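Long-range contacts in glycosyl hydrolase family 2, TIM barrel domain protein (Faecalibacterium prausnitzii A2-165, PDB 6ED2), which probably hydrolyses beta-glucuronides, releasing glucuronic acid from conjugates, as a gut-bacterial beta-glucuronidase of glycosyl hydrolase family 2: residues R113-A121 and Y191-P199; S165-T173 and D376-M384. All blocks are in the same frame, centred on the assembly; numbering follows the deposited sequence.

Contact 1: residues R113-A121 and Y191-P199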
loop_
_atom_site.group_PDB
_atom_site.type_symbol
_atom_site.label_atom_id
_atom_site.label_comp_id
_atom_site.label_asym_id
_atom_site.label_seq_id
_atom_site.Cartn_x
_atom_site.Cartn_y
_atom_site.Cartn_z
ATOM N N ARG A 113 -26.806 1.348 35.047
ATOM C CA ARG A 113 -26.443 0.185 34.243
ATOM C C ARG A 113 -25.150 0.455 33.479
ATOM O O ARG A 113 -25.021 1.485 32.799
ATOM C CB ARG A 113 -27.547 -0.187 33.249
ATOM C CG ARG A 113 -27.037 -1.050 32.061
ATOM C CD ARG A 113 -26.715 -2.524 32.460
ATOM N NE ARG A 113 -27.903 -3.253 32.911
ATOM C CZ ARG A 113 -28.721 -3.956 32.123
ATOM N NH1 ARG A 113 -28.500 -4.045 30.810
ATOM N NH2 ARG A 113 -29.780 -4.573 32.650
ATOM N N PHE A 114 -24.199 -0.463 33.599
ATOM C CA PHE A 114 -23.017 -0.508 32.749
ATOM C C PHE A 114 -23.156 -1.669 31.771
ATOM O O PHE A 114 -23.236 -2.832 32.191
ATOM C CB PHE A 114 -21.752 -0.660 33.582
ATOM C CG PHE A 114 -21.518 0.481 34.521
ATOM C CD1 PHE A 114 -20.671 1.521 34.165
ATOM C CD2 PHE A 114 -22.155 0.527 35.750
ATOM C CE1 PHE A 114 -20.465 2.594 35.023
ATOM C CE2 PHE A 114 -21.950 1.598 36.623
ATOM C CZ PHE A 114 -21.110 2.631 36.256
ATOM N N GLY A 115 -23.237 -1.348 30.476
ATOM C CA GLY A 115 -23.162 -2.385 29.457
ATOM C C GLY A 115 -21.982 -3.310 29.697
ATOM O O GLY A 115 -22.117 -4.535 29.649
ATOM N N SER A 116 -20.819 -2.735 30.013
ATOM C CA SER A 116 -19.649 -3.501 30.430
ATOM C C SER A 116 -18.596 -2.538 30.955
ATOM O O SER A 116 -18.588 -1.349 30.615
ATOM C CB SER A 116 -19.061 -4.341 29.282
ATOM O OG SER A 116 -18.505 -3.510 28.271
ATOM N N VAL A 117 -17.716 -3.069 31.804
ATOM C CA VAL A 117 -16.472 -2.411 32.185
ATOM C C VAL A 117 -15.388 -3.475 32.139
ATOM O O VAL A 117 -15.540 -4.546 32.735
ATOM C CB VAL A 117 -16.541 -1.754 33.583
ATOM C CG1 VAL A 117 -15.215 -1.094 33.919
ATOM C CG2 VAL A 117 -17.674 -0.705 33.660
ATOM N N THR A 118 -14.310 -3.209 31.414
ATOM C CA THR A 118 -13.304 -4.223 31.113
ATOM C C THR A 118 -12.045 -3.932 31.914
ATOM O O THR A 118 -11.480 -2.841 31.784
ATOM C CB THR A 118 -13.023 -4.227 29.614
ATOM O OG1 THR A 118 -14.267 -4.403 28.908
ATOM C CG2 THR A 118 -12.032 -5.323 29.245
ATOM N N HIS A 119 -11.596 -4.882 32.747
ATOM C CA HIS A 119 -12.131 -6.239 32.934
ATOM C C HIS A 119 -12.977 -6.410 34.210
ATOM O O HIS A 119 -13.741 -7.356 34.342
ATOM C CB HIS A 119 -10.971 -7.239 33.013
ATOM C CG HIS A 119 -10.341 -7.550 31.699
ATOM N ND1 HIS A 119 -11.011 -8.214 30.691
ATOM C CD2 HIS A 119 -9.095 -7.308 31.229
ATOM C CE1 HIS A 119 -10.208 -8.349 29.649
ATOM N NE2 HIS A 119 -9.041 -7.803 29.949
ATOM N N ARG A 120 -12.767 -5.526 35.179
ATOM C CA ARG A 120 -13.462 -5.588 36.459
ATOM C C ARG A 120 -13.661 -4.157 36.934
ATOM O O ARG A 120 -12.975 -3.237 36.480
ATOM C CB ARG A 120 -12.680 -6.409 37.497
ATOM C CG ARG A 120 -11.233 -5.917 37.759
ATOM C CD ARG A 120 -10.368 -7.014 38.428
ATOM N NE ARG A 120 -10.482 -8.243 37.654
ATOM C CZ ARG A 120 -9.657 -8.584 36.668
ATOM N NH1 ARG A 120 -8.617 -7.812 36.347
ATOM N NH2 ARG A 120 -9.866 -9.713 36.011
ATOM N N ALA A 121 -14.597 -3.969 37.859
ATOM C CA ALA A 121 -14.982 -2.617 38.247
ATOM C C ALA A 121 -15.422 -2.562 39.707
ATOM O O ALA A 121 -16.047 -3.496 40.222
ATOM C CB ALA A 121 -16.108 -2.095 37.342
ATOM N N TYR A 191 -5.831 -8.045 21.114
ATOM C CA TYR A 191 -5.268 -7.028 21.988
ATOM C C TYR A 191 -6.117 -6.861 23.253
ATOM O O TYR A 191 -7.348 -6.961 23.224
ATOM C CB TYR A 191 -5.150 -5.690 21.250
ATOM C CG TYR A 191 -4.261 -4.690 21.972
ATOM C CD1 TYR A 191 -2.893 -4.652 21.732
ATOM C CD2 TYR A 191 -4.787 -3.802 22.920
ATOM C CE1 TYR A 191 -2.063 -3.752 22.402
ATOM C CE2 TYR A 191 -3.961 -2.899 23.601
ATOM C CZ TYR A 191 -2.601 -2.891 23.336
ATOM O OH TYR A 191 -1.768 -2.008 23.997
ATOM N N ASN A 192 -5.451 -6.586 24.373
ATOM C CA ASN A 192 -6.134 -6.476 25.666
ATOM C C ASN A 192 -6.793 -5.100 25.837
ATOM O O ASN A 192 -6.519 -4.359 26.778
ATOM C CB ASN A 192 -5.157 -6.759 26.803
ATOM C CG ASN A 192 -5.862 -6.943 28.146
ATOM O OD1 ASN A 192 -6.903 -7.597 28.225
ATOM N ND2 ASN A 192 -5.298 -6.363 29.207
ATOM N N TYR A 193 -7.687 -4.765 24.905
ATOM C CA TYR A 193 -8.434 -3.515 25.002
ATOM C C TYR A 193 -9.249 -3.482 26.293
ATOM O O TYR A 193 -9.967 -4.436 26.613
ATOM C CB TYR A 193 -9.368 -3.364 23.799
ATOM C CG TYR A 193 -8.677 -2.917 22.523
ATOM C CD1 TYR A 193 -7.899 -1.757 22.496
ATOM C CD2 TYR A 193 -8.801 -3.660 21.349
ATOM C CE1 TYR A 193 -7.257 -1.350 21.328
ATOM C CE2 TYR A 193 -8.166 -3.274 20.185
ATOM C CZ TYR A 193 -7.397 -2.118 20.176
ATOM O OH TYR A 193 -6.782 -1.736 19.005
ATOM N N ALA A 194 -9.143 -2.385 27.039
ATOM C CA ALA A 194 -9.962 -2.209 28.227
ATOM C C ALA A 194 -10.473 -0.775 28.278
ATOM O O ALA A 194 -10.092 0.073 27.473
ATOM C CB ALA A 194 -9.195 -2.551 29.499
ATOM N N GLY A 195 -11.342 -0.513 29.249
ATOM C CA GLY A 195 -12.014 0.766 29.341
ATOM C C GLY A 195 -13.482 0.552 29.610
ATOM O O GLY A 195 -13.856 -0.475 30.183
ATOM N N ILE A 196 -14.326 1.495 29.206
ATOM C CA ILE A 196 -15.771 1.339 29.304
ATOM C C ILE A 196 -16.296 1.285 27.878
ATOM O O ILE A 196 -16.424 2.314 27.202
ATOM C CB ILE A 196 -16.432 2.457 30.110
ATOM C CG1 ILE A 196 -15.864 2.495 31.517
ATOM C CG2 ILE A 196 -17.935 2.226 30.193
ATOM C CD1 ILE A 196 -16.658 3.391 32.431
ATOM N N HIS A 197 -16.613 0.080 27.428
ATOM C CA HIS A 197 -16.815 -0.211 26.020
ATOM C C HIS A 197 -18.242 -0.012 25.551
ATOM O O HIS A 197 -18.478 -0.030 24.334
ATOM C CB HIS A 197 -16.407 -1.666 25.731
ATOM C CG HIS A 197 -14.934 -1.905 25.812
ATOM N ND1 HIS A 197 -14.393 -3.142 26.088
ATOM C CD2 HIS A 197 -13.886 -1.062 25.640
ATOM C CE1 HIS A 197 -13.075 -3.051 26.086
ATOM N NE2 HIS A 197 -12.743 -1.803 25.800
ATOM N N ARG A 198 -19.200 0.126 26.458
ATOM C CA ARG A 198 -20.598 0.064 26.057
ATOM C C ARG A 198 -21.387 1.153 26.760
ATOM O O ARG A 198 -20.910 1.740 27.740
ATOM C CB ARG A 198 -21.182 -1.323 26.366
ATOM C CG ARG A 198 -20.618 -2.401 25.458
ATOM C CD ARG A 198 -20.976 -3.815 25.920
ATOM N NE ARG A 198 -20.108 -4.780 25.247
ATOM C CZ ARG A 198 -20.150 -6.099 25.429
ATOM N NH1 ARG A 198 -21.032 -6.640 26.274
ATOM N NH2 ARG A 198 -19.306 -6.872 24.763
ATOM N N PRO A 199 -22.584 1.470 26.271
ATOM C CA PRO A 199 -23.388 2.534 26.884
ATOM C C PRO A 199 -23.614 2.332 28.376
ATOM O O PRO A 199 -23.816 1.207 28.852
ATOM C CB PRO A 199 -24.708 2.463 26.111
ATOM C CG PRO A 199 -24.302 1.980 24.771
ATOM C CD PRO A 199 -23.132 1.062 24.963
HETATM O O HOH W 1 -23.386 -5.832 27.724
HETATM O O HOH W 2 -16.665 -4.863 26.675
HETATM O O HOH W 3 -20.811 0.353 30.198
HETATM O O HOH W 4 -16.232 -2.292 28.905
#
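G115 begins the run of contacts between R113-A121 and Y191-P199, two antiparallel segments of the sugar-binding domain: its N donates to P199 O at 3.1 Å, and its CA lies against R198 CB so closely that a side chain would collide there. Water 1 joins G115 O to R198 NH1; the guanidinium is held further by F137 O, P358 O and a salt bridge to E323. S116 sets OG over the extended R198 chain, 3.4 Å from CD, because chi1 of 67° places it between the backbone N and the carbonyl carbon; CB lies over one guanidinium face. Waters 2 and 4 tie the same OG to H197 ND1 and H197 N. V117 adds a loose apolar touch, CG2 to I196 CG1. T118 forms the single hydrogen-bonded beta bridge with G195, its N pointing almost straight at G195 O (3.0 Å), the return bond from G195 N being weak. Its OG1, bonded to G136 O, lies 3.1 Å from H197 ND1. H119, after a cis peptide, gives NE2 to a lone pair of N192 OD1 at 2.8 Å, ring and amide nearly coplanar (17°). A phenylalanine in place of H119 would probably leave N192 OD1 without this donor. With every touching residue buried, the contact is mainly polar, many of its polar groups met by direct bonds and bridging waters.

Contact 2: residues S165-T173 and D376-M384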
loop_
_atom_site.group_PDB
_atom_site.type_symbol
_atom_site.label_atom_id
_atom_site.label_comp_id
_atom_site.label_asym_id
_atom_site.label_seq_id
_atom_site.Cartn_x
_atom_site.Cartn_y
_atom_site.Cartn_z
ATOM N N SER A 165 -5.178 -12.847 34.500
ATOM C CA SER A 165 -4.761 -13.963 35.347
ATOM C C SER A 165 -5.299 -15.254 34.747
ATOM O O SER A 165 -6.022 -15.243 33.744
ATOM C CB SER A 165 -5.258 -13.801 36.787
ATOM O OG SER A 165 -6.632 -14.160 36.839
ATOM N N GLU A 166 -4.953 -16.373 35.386
ATOM C CA GLU A 166 -5.390 -17.692 34.960
ATOM C C GLU A 166 -6.722 -18.105 35.583
ATOM O O GLU A 166 -7.163 -19.241 35.371
ATOM C CB GLU A 166 -4.313 -18.732 35.288
ATOM C CG GLU A 166 -2.967 -18.402 34.662
ATOM C CD GLU A 166 -1.936 -19.515 34.823
ATOM O OE1 GLU A 166 -2.122 -20.389 35.699
ATOM O OE2 GLU A 166 -0.955 -19.526 34.042
ATOM N N THR A 167 -7.374 -17.220 36.340
ATOM C CA THR A 167 -8.669 -17.541 36.926
ATOM C C THR A 167 -9.807 -16.707 36.343
ATOM O O THR A 167 -10.923 -16.750 36.874
ATOM C CB THR A 167 -8.625 -17.379 38.452
ATOM O OG1 THR A 167 -8.052 -16.112 38.788
ATOM C CG2 THR A 167 -7.784 -18.475 39.077
ATOM N N MET A 168 -9.572 -15.980 35.253
ATOM C CA MET A 168 -10.580 -15.106 34.667
ATOM C C MET A 168 -10.834 -15.476 33.210
ATOM O O MET A 168 -10.061 -16.192 32.570
ATOM C CB MET A 168 -10.142 -13.638 34.739
ATOM C CG MET A 168 -8.866 -13.386 33.935
ATOM S SD MET A 168 -8.378 -11.652 33.838
ATOM C CE MET A 168 -9.545 -11.028 32.604
ATOM N N LEU A 169 -11.927 -14.941 32.684
ATOM C CA LEU A 169 -12.254 -15.029 31.275
ATOM C C LEU A 169 -12.162 -13.639 30.662
ATOM O O LEU A 169 -12.965 -12.763 31.026
ATOM C CB LEU A 169 -13.655 -15.596 31.101
ATOM C CG LEU A 169 -13.900 -17.081 31.357
ATOM C CD1 LEU A 169 -13.831 -17.453 32.839
ATOM C CD2 LEU A 169 -15.266 -17.388 30.812
ATOM N N PRO A 170 -11.232 -13.376 29.725
ATOM C CA PRO A 170 -10.274 -14.310 29.120
ATOM C C PRO A 170 -9.003 -14.469 29.952
ATOM O O PRO A 170 -8.712 -13.631 30.807
ATOM C CB PRO A 170 -9.958 -13.649 27.782
ATOM C CG PRO A 170 -10.017 -12.169 28.101
ATOM C CD PRO A 170 -11.110 -12.019 29.151
ATOM N N ALA A 171 -8.243 -15.528 29.690
ATOM C CA ALA A 171 -7.133 -15.917 30.552
ATOM C C ALA A 171 -5.802 -15.371 30.047
ATOM O O ALA A 171 -5.564 -15.249 28.842
ATOM C CB ALA A 171 -7.055 -17.442 30.650
ATOM N N GLY A 172 -4.921 -15.066 30.982
ATOM C CA GLY A 172 -3.576 -14.684 30.608
ATOM C C GLY A 172 -2.769 -14.457 31.854
ATOM O O GLY A 172 -3.122 -14.948 32.927
ATOM N N THR A 173 -1.677 -13.715 31.714
ATOM C CA THR A 173 -0.922 -13.278 32.878
ATOM C C THR A 173 -0.512 -11.830 32.653
ATOM O O THR A 173 -0.787 -11.240 31.600
ATOM C CB THR A 173 0.289 -14.193 33.144
ATOM O OG1 THR A 173 0.986 -13.733 34.306
ATOM C CG2 THR A 173 1.264 -14.210 31.960
ATOM N N ASP A 376 -23.440 -17.625 20.245
ATOM C CA ASP A 376 -23.107 -16.730 21.347
ATOM C C ASP A 376 -22.013 -17.369 22.192
ATOM O O ASP A 376 -22.178 -18.497 22.685
ATOM C CB ASP A 376 -24.355 -16.467 22.190
ATOM C CG ASP A 376 -24.349 -15.097 22.882
ATOM O OD1 ASP A 376 -23.337 -14.343 22.829
ATOM O OD2 ASP A 376 -25.388 -14.790 23.510
ATOM N N GLU A 377 -20.913 -16.648 22.386
ATOM C CA GLU A 377 -19.714 -17.223 22.979
ATOM C C GLU A 377 -19.281 -16.452 24.221
ATOM O O GLU A 377 -19.160 -15.221 24.199
ATOM C CB GLU A 377 -18.574 -17.255 21.959
ATOM C CG GLU A 377 -17.297 -17.887 22.507
ATOM C CD GLU A 377 -16.281 -18.210 21.409
ATOM O OE1 GLU A 377 -16.563 -19.102 20.565
ATOM O OE2 GLU A 377 -15.197 -17.578 21.402
ATOM N N VAL A 378 -18.998 -17.195 25.280
ATOM C CA VAL A 378 -18.525 -16.673 26.560
ATOM C C VAL A 378 -17.007 -16.470 26.481
ATOM O O VAL A 378 -16.351 -17.119 25.657
ATOM C CB VAL A 378 -18.982 -17.645 27.663
ATOM C CG1 VAL A 378 -18.036 -18.824 27.799
ATOM C CG2 VAL A 378 -19.261 -16.948 28.971
ATOM N N PRO A 379 -16.378 -15.557 27.259
ATOM C CA PRO A 379 -14.942 -15.291 27.024
ATOM C C PRO A 379 -13.994 -16.375 27.538
ATOM O O PRO A 379 -12.918 -16.065 28.062
ATOM C CB PRO A 379 -14.703 -13.961 27.755
ATOM C CG PRO A 379 -16.073 -13.426 28.090
ATOM C CD PRO A 379 -16.932 -14.628 28.256
ATOM N N ALA A 380 -14.361 -17.647 27.359
ATOM C CA ALA A 380 -13.552 -18.777 27.825
ATOM C C ALA A 380 -12.484 -19.118 26.784
ATOM O O ALA A 380 -12.501 -20.160 26.116
ATOM C CB ALA A 380 -14.438 -19.978 28.120
ATOM N N VAL A 381 -11.539 -18.199 26.647
ATOM C CA VAL A 381 -10.473 -18.318 25.667
ATOM C C VAL A 381 -9.158 -18.100 26.395
ATOM O O VAL A 381 -9.095 -17.366 27.388
ATOM C CB VAL A 381 -10.653 -17.313 24.499
ATOM C CG1 VAL A 381 -10.646 -15.876 25.027
ATOM C CG2 VAL A 381 -9.577 -17.523 23.406
ATOM N N GLY A 382 -8.106 -18.754 25.904
ATOM C CA GLY A 382 -6.814 -18.733 26.565
ATOM C C GLY A 382 -6.559 -19.869 27.533
ATOM O O GLY A 382 -5.568 -19.811 28.276
ATOM N N PHE A 383 -7.408 -20.909 27.546
ATOM C CA PHE A 383 -7.275 -22.012 28.503
ATOM C C PHE A 383 -6.249 -23.023 27.984
ATOM O O PHE A 383 -6.543 -24.199 27.769
ATOM C CB PHE A 383 -8.627 -22.682 28.746
ATOM C CG PHE A 383 -9.653 -21.799 29.441
ATOM C CD1 PHE A 383 -9.347 -20.490 29.832
ATOM C CD2 PHE A 383 -10.930 -22.291 29.720
ATOM C CE1 PHE A 383 -10.289 -19.692 30.481
ATOM C CE2 PHE A 383 -11.891 -21.487 30.373
ATOM C CZ PHE A 383 -11.563 -20.187 30.760
ATOM N N MET A 384 -5.027 -22.533 27.782
ATOM C CA MET A 384 -3.980 -23.252 27.044
ATOM C C MET A 384 -2.655 -22.517 27.193
ATOM O O MET A 384 -2.102 -22.453 28.292
ATOM C CB MET A 384 -4.352 -23.389 25.557
ATOM C CG MET A 384 -3.262 -23.974 24.641
ATOM S SD MET A 384 -2.528 -25.534 25.214
ATOM C CE MET A 384 -2.068 -26.343 23.674
#
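This is a buried, mainly apolar junction between two domains: L169, P170 and A171, in a loop of the sugar-binding domain, pack on P379-F383, which follow barrel strand 373-377 of the TIM barrel domain. L169 is the residue most buried by the other segment. With CG beside its backbone N (chi1 -73°), the side chain lies along the P379-A380 peptide: CB is 3.2 Å from P379 O, while CD2 sits 3.6 Å from A380 N and also meets A380 CB. From another side F383 closes on the same leucine, its CZ 3.9 Å from L169 CG.

The peptide between L169 and P170 is cis, and the bend brings P170 CA to 3.3 Å from P379 O in a CA-H...O contact. On the proline ring, CB takes V381 CG1 at 3.6 Å; chi1 of 60° puts that methyl between the backbone N and carbonyl carbon of V381.

In the (beta/alpha)8 barrel of this family, loops at the C-terminal ends of the strands surround the active site, and P379-F383 belong to the loop after strand 373-377. Here that loop folds tightly, with A380 and F383 each at the centre of an inverse gamma turn.

One direct hydrogen bond crosses the contact, from A171 N to V381 O (3.1 Å), nearly straight at 170°. Beside it A171 CB lies in the plane of the F383 ring, at the CD1-CE1 edge, 3.9 Å from CD1. One ring face is turned to its own chain, with A380 C over the centre. G382 has backbone angles and a position near A171 O where a side chain would clash. Toward the barrel strand, V378 touches L169 CD2 through CG1 and leans on H416 and A419 of helix 409-427.

In the fold
Both contacts are buried, but they join different things. Contact 1 lies inside the sugar-binding domain, between segments of one beta-rich unit, and is largely polar, with waters among its bonds; contact 2 crosses from that domain to the TIM barrel, and relies on prolines, leucine, valine and phenylalanine with one direct hydrogen bond. R198 of contact 1 also reaches toward the barrel domain through E323 and P358, and P379 of contact 2 touches P358 as well. The two, with centres about 16 Å apart, meet directly: M168 packs against H119 and R120, and P170 against the H119 ring. Their segments alternate along the chain.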